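Local coordinates for HTH-type transcriptional regulator GadX (Escherichia coli, PDB 3MKL), which activates about fifteen acid-resistance genes, among them gadA, gadB and gadC, and can repress gadW, binding DNA through its AraC/XylS-type domain, at residues A[7-17]-A[47-58]. Sequence-based numbering, arbitrary orientation.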
loop_
_atom_site.group_PDB
_atom_site.type_symbol
_atom_site.label_atom_id
_atom_site.label_comp_id
_atom_site.label_asym_id
_atom_site.label_seq_id
_atom_site.Cartn_x
_atom_site.Cartn_y
_atom_site.Cartn_z
ATOM N N ASN A 7 4.980 17.429 -0.488
ATOM C CA ASN A 7 4.462 17.329 0.882
ATOM C C ASN A 7 4.761 15.954 1.510
ATOM O O ASN A 7 5.364 15.083 0.872
ATOM C CB ASN A 7 2.965 17.665 0.920
ATOM C CG ASN A 7 2.118 16.657 0.165
ATOM O OD1 ASN A 7 2.433 15.465 0.119
ATOM N ND2 ASN A 7 1.032 17.131 -0.434
HETATM N N MSE A 8 4.349 15.753 2.755
HETATM C CA MSE A 8 4.888 14.627 3.519
HETATM C C MSE A 8 4.319 13.280 3.079
HETATM O O MSE A 8 5.055 12.311 2.966
HETATM C CB MSE A 8 4.717 14.827 5.023
HETATM C CG MSE A 8 5.500 13.821 5.855
HETATM SE SE MSE A 8 7.442 13.992 5.665
HETATM C CE MSE A 8 7.594 15.884 6.148
ATOM N N ARG A 9 3.021 13.236 2.813
ATOM C CA ARG A 9 2.387 12.023 2.305
ATOM C C ARG A 9 2.980 11.552 0.957
ATOM O O ARG A 9 3.170 10.345 0.761
ATOM C CB ARG A 9 0.855 12.153 2.252
ATOM C CG ARG A 9 0.252 13.259 1.343
ATOM C CD ARG A 9 -1.288 13.426 1.627
ATOM N NE ARG A 9 -1.993 12.140 1.530
ATOM C CZ ARG A 9 -3.157 11.810 2.109
ATOM N NH1 ARG A 9 -3.637 10.585 1.913
ATOM N NH2 ARG A 9 -3.847 12.667 2.870
ATOM N N THR A 10 3.274 12.501 0.062
ATOM C CA THR A 10 3.948 12.215 -1.222
ATOM C C THR A 10 5.331 11.587 -1.037
ATOM O O THR A 10 5.653 10.608 -1.702
ATOM C CB THR A 10 4.068 13.481 -2.099
ATOM O OG1 THR A 10 2.752 13.958 -2.391
ATOM C CG2 THR A 10 4.787 13.194 -3.419
ATOM N N ARG A 11 6.130 12.147 -0.123
ATOM C CA ARG A 11 7.487 11.635 0.147
ATOM C C ARG A 11 7.498 10.225 0.728
ATOM O O ARG A 11 8.375 9.435 0.396
ATOM C CB ARG A 11 8.267 12.583 1.059
ATOM C CG ARG A 11 8.683 13.847 0.358
ATOM C CD ARG A 11 9.098 14.887 1.350
ATOM N NE ARG A 11 10.397 14.564 1.930
ATOM C CZ ARG A 11 10.858 15.088 3.062
ATOM N NH1 ARG A 11 10.123 15.963 3.736
ATOM N NH2 ARG A 11 12.057 14.734 3.519
ATOM N N VAL A 12 6.527 9.945 1.596
ATOM C CA VAL A 12 6.286 8.631 2.188
ATOM C C VAL A 12 5.816 7.622 1.119
ATOM O O VAL A 12 6.354 6.535 1.027
ATOM C CB VAL A 12 5.249 8.728 3.355
ATOM C CG1 VAL A 12 4.736 7.348 3.763
ATOM C CG2 VAL A 12 5.838 9.429 4.554
ATOM N N CYS A 13 4.831 7.977 0.299
ATOM C CA CYS A 13 4.441 7.117 -0.831
ATOM C C CYS A 13 5.620 6.830 -1.760
ATOM O O CYS A 13 5.730 5.731 -2.289
ATOM C CB CYS A 13 3.265 7.714 -1.607
ATOM S SG CYS A 13 1.729 7.697 -0.638
ATOM N N THR A 14 6.525 7.797 -1.933
ATOM C CA THR A 14 7.728 7.551 -2.749
ATOM C C THR A 14 8.669 6.508 -2.110
ATOM O O THR A 14 9.250 5.678 -2.803
ATOM C CB THR A 14 8.509 8.851 -3.083
ATOM O OG1 THR A 14 7.619 9.810 -3.680
ATOM C CG2 THR A 14 9.679 8.539 -4.078
ATOM N N VAL A 15 8.818 6.569 -0.789
ATOM C CA VAL A 15 9.600 5.578 -0.082
ATOM C C VAL A 15 8.953 4.200 -0.258
ATOM O O VAL A 15 9.599 3.256 -0.687
ATOM C CB VAL A 15 9.674 5.934 1.417
ATOM C CG1 VAL A 15 10.352 4.817 2.212
ATOM C CG2 VAL A 15 10.349 7.283 1.590
ATOM N N ILE A 16 7.661 4.115 0.059
ATOM C CA ILE A 16 6.901 2.866 -0.002
ATOM C C ILE A 16 6.901 2.234 -1.403
ATOM O O ILE A 16 7.124 1.039 -1.533
ATOM C CB ILE A 16 5.440 3.065 0.461
ATOM C CG1 ILE A 16 5.399 3.573 1.913
ATOM C CG2 ILE A 16 4.653 1.757 0.274
ATOM C CD1 ILE A 16 3.987 3.879 2.439
ATOM N N ASN A 17 6.667 3.040 -2.436
ATOM C CA ASN A 17 6.620 2.523 -3.819
ATOM C C ASN A 17 7.947 2.033 -4.388
ATOM O O ASN A 17 7.969 1.370 -5.435
ATOM C CB ASN A 17 5.970 3.527 -4.771
ATOM C CG ASN A 17 4.471 3.566 -4.613
ATOM O OD1 ASN A 17 3.848 2.531 -4.339
ATOM N ND2 ASN A 17 3.874 4.764 -4.757
ATOM N N GLU A 47 -1.781 16.268 7.904
ATOM C CA GLU A 47 -2.388 16.004 6.579
ATOM C C GLU A 47 -3.488 14.913 6.640
ATOM O O GLU A 47 -3.909 14.350 5.613
ATOM C CB GLU A 47 -1.295 15.625 5.569
ATOM C CG GLU A 47 -0.285 16.776 5.308
ATOM C CD GLU A 47 0.862 16.416 4.346
ATOM O OE1 GLU A 47 0.646 15.597 3.419
ATOM O OE2 GLU A 47 1.981 16.970 4.509
ATOM N N GLU A 48 -3.936 14.619 7.860
ATOM C CA GLU A 48 -5.042 13.703 8.099
ATOM C C GLU A 48 -4.850 12.309 7.514
ATOM O O GLU A 48 -5.746 11.749 6.894
ATOM C CB GLU A 48 -6.363 14.333 7.633
ATOM C CG GLU A 48 -6.827 15.474 8.504
ATOM C CD GLU A 48 -7.098 15.062 9.943
ATOM O OE1 GLU A 48 -7.357 13.870 10.218
ATOM O OE2 GLU A 48 -7.048 15.943 10.808
ATOM N N THR A 49 -3.670 11.746 7.740
ATOM C CA THR A 49 -3.382 10.381 7.317
ATOM C C THR A 49 -2.387 9.718 8.283
ATOM O O THR A 49 -1.888 10.357 9.217
ATOM C CB THR A 49 -2.854 10.315 5.827
ATOM O OG1 THR A 49 -2.999 8.973 5.312
ATOM C CG2 THR A 49 -1.371 10.775 5.709
ATOM N N SER A 50 -2.095 8.447 8.060
ATOM C CA SER A 50 -1.037 7.790 8.817
ATOM C C SER A 50 -0.183 7.023 7.838
ATOM O O SER A 50 -0.531 6.936 6.640
ATOM C CB SER A 50 -1.615 6.844 9.853
ATOM O OG SER A 50 -2.441 5.899 9.215
ATOM N N TYR A 51 0.929 6.482 8.328
ATOM C CA TYR A 51 1.797 5.694 7.478
ATOM C C TYR A 51 1.015 4.470 6.994
ATOM O O TYR A 51 1.117 4.090 5.823
ATOM C CB TYR A 51 3.115 5.337 8.191
ATOM C CG TYR A 51 3.067 4.041 8.958
ATOM C CD1 TYR A 51 3.289 2.822 8.307
ATOM C CD2 TYR A 51 2.775 4.023 10.320
ATOM C CE1 TYR A 51 3.229 1.603 9.002
ATOM C CE2 TYR A 51 2.720 2.811 11.031
ATOM C CZ TYR A 51 2.955 1.608 10.359
ATOM O OH TYR A 51 2.908 0.408 11.021
ATOM N N SER A 52 0.182 3.900 7.868
ATOM C CA SER A 52 -0.524 2.661 7.533
ATOM C C SER A 52 -1.613 2.872 6.487
ATOM O O SER A 52 -1.862 1.993 5.674
ATOM C CB SER A 52 -1.063 1.944 8.771
ATOM O OG SER A 52 -1.816 2.822 9.585
ATOM N N GLN A 53 -2.240 4.043 6.484
ATOM C CA GLN A 53 -3.233 4.348 5.472
ATOM C C GLN A 53 -2.546 4.489 4.144
ATOM O O GLN A 53 -3.025 3.969 3.136
ATOM C CB GLN A 53 -4.049 5.595 5.826
ATOM C CG GLN A 53 -5.161 5.252 6.812
ATOM C CD GLN A 53 -5.935 6.447 7.321
ATOM O OE1 GLN A 53 -5.471 7.587 7.244
ATOM N NE2 GLN A 53 -7.130 6.185 7.872
ATOM N N LEU A 54 -1.411 5.175 4.154
ATOM C CA LEU A 54 -0.645 5.390 2.934
ATOM C C LEU A 54 -0.122 4.069 2.384
ATOM O O LEU A 54 -0.168 3.842 1.186
ATOM C CB LEU A 54 0.481 6.391 3.180
ATOM C CG LEU A 54 -0.008 7.823 3.458
ATOM C CD1 LEU A 54 1.168 8.732 3.729
ATOM C CD2 LEU A 54 -0.883 8.386 2.302
ATOM N N LEU A 55 0.365 3.207 3.271
ATOM C CA LEU A 55 0.799 1.866 2.888
ATOM C C LEU A 55 -0.293 1.145 2.098
ATOM O O LEU A 55 -0.072 0.696 0.954
ATOM C CB LEU A 55 1.228 1.049 4.117
ATOM C CG LEU A 55 2.013 -0.259 3.929
ATOM C CD1 LEU A 55 3.177 -0.094 2.944
ATOM C CD2 LEU A 55 2.544 -0.799 5.287
ATOM N N THR A 56 -1.477 1.064 2.705
ATOM C CA THR A 56 -2.614 0.380 2.106
ATOM C C THR A 56 -2.922 0.948 0.728
ATOM O O THR A 56 -3.071 0.209 -0.225
ATOM C CB THR A 56 -3.858 0.435 3.040
ATOM O OG1 THR A 56 -3.628 -0.426 4.169
ATOM C CG2 THR A 56 -5.121 0.017 2.327
ATOM N N GLU A 57 -2.989 2.264 0.633
ATOM C CA GLU A 57 -3.332 2.925 -0.610
ATOM C C GLU A 57 -2.332 2.618 -1.728
ATOM O O GLU A 57 -2.721 2.307 -2.851
ATOM C CB GLU A 57 -3.486 4.421 -0.357
ATOM C CG GLU A 57 -4.829 4.737 0.323
ATOM C CD GLU A 57 -4.792 5.920 1.289
ATOM O OE1 GLU A 57 -3.934 6.826 1.143
ATOM O OE2 GLU A 57 -5.657 5.951 2.185
ATOM N N CYS A 58 -1.046 2.674 -1.390
ATOM C CA CYS A 58 0.026 2.268 -2.284
ATOM C C CYS A 58 -0.160 0.810 -2.720
ATOM O O CYS A 58 0.025 0.463 -3.874
ATOM C CB CYS A 58 1.365 2.423 -1.566
ATOM S SG CYS A 58 1.907 4.125 -1.347
HETATM O O HOH W 1 -6.359 12.274 4.475
HETATM O O HOH W 2 1.765 1.698 -5.559
#
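The guanidinium of Arg9 carries Thr49 CB on one face, 3.6 Å above its plane and displaced toward the rim, while Glu57 OE1 and a water lie at its edge. Arg9 NH1 and Glu57 OE1 form a long salt bridge of 3.8 Å; the water accepts from Arg9 NH2 and donates to Glu48 O, tying the arginine to the turn before helix 51-67. CG of Arg9 stands between the backbone N and carbonyl carbon (chi1 61°), and a bend at chi3 turns the head group across Leu54, whose CD2 lies 3.5 Å from NH1. A long chain suits this place: its CB rests on Leu54 CD1, its CG and CD pass Glu47 OE1, and its charged end reaches Glu57 and the water.

The Glu47 carboxylate, 30° from the guanidinium plane, meets the start of helix 8-17 instead: OE2 accepts from Met8 N at 3.2 Å with its syn lone pair, and OE1 takes a weak bond from Arg9 N. Its negative charge there probably interacts favourably with the helix dipole. Asn7, the N-cap, complements it by accepting from Thr10 N through OD1, at 3.1 Å.

In this AraC/XylS-type domain, helix 8-17 thus packs against the end of the predicted helix-turn-helix motif, residues 27-48, and the first turns of helix 51-67, which runs on toward the second such motif. The two axes cross at -54°, 9.8 Å apart. Leu54 is a knob among Arg9, Val12, Cys13 and Ile16, its branched end filling the hole; CD1 meets Val12 CG1. Further along, Ile16 CG2 packs on Leu55 CD1 at 3.6 Å, and the small thiols of Cys13 and Cys58 allow close approach, SG to SG 3.6 Å, without a disulfide. Beyond them a second water donates to both Asn17 OD1 and Cys58 O.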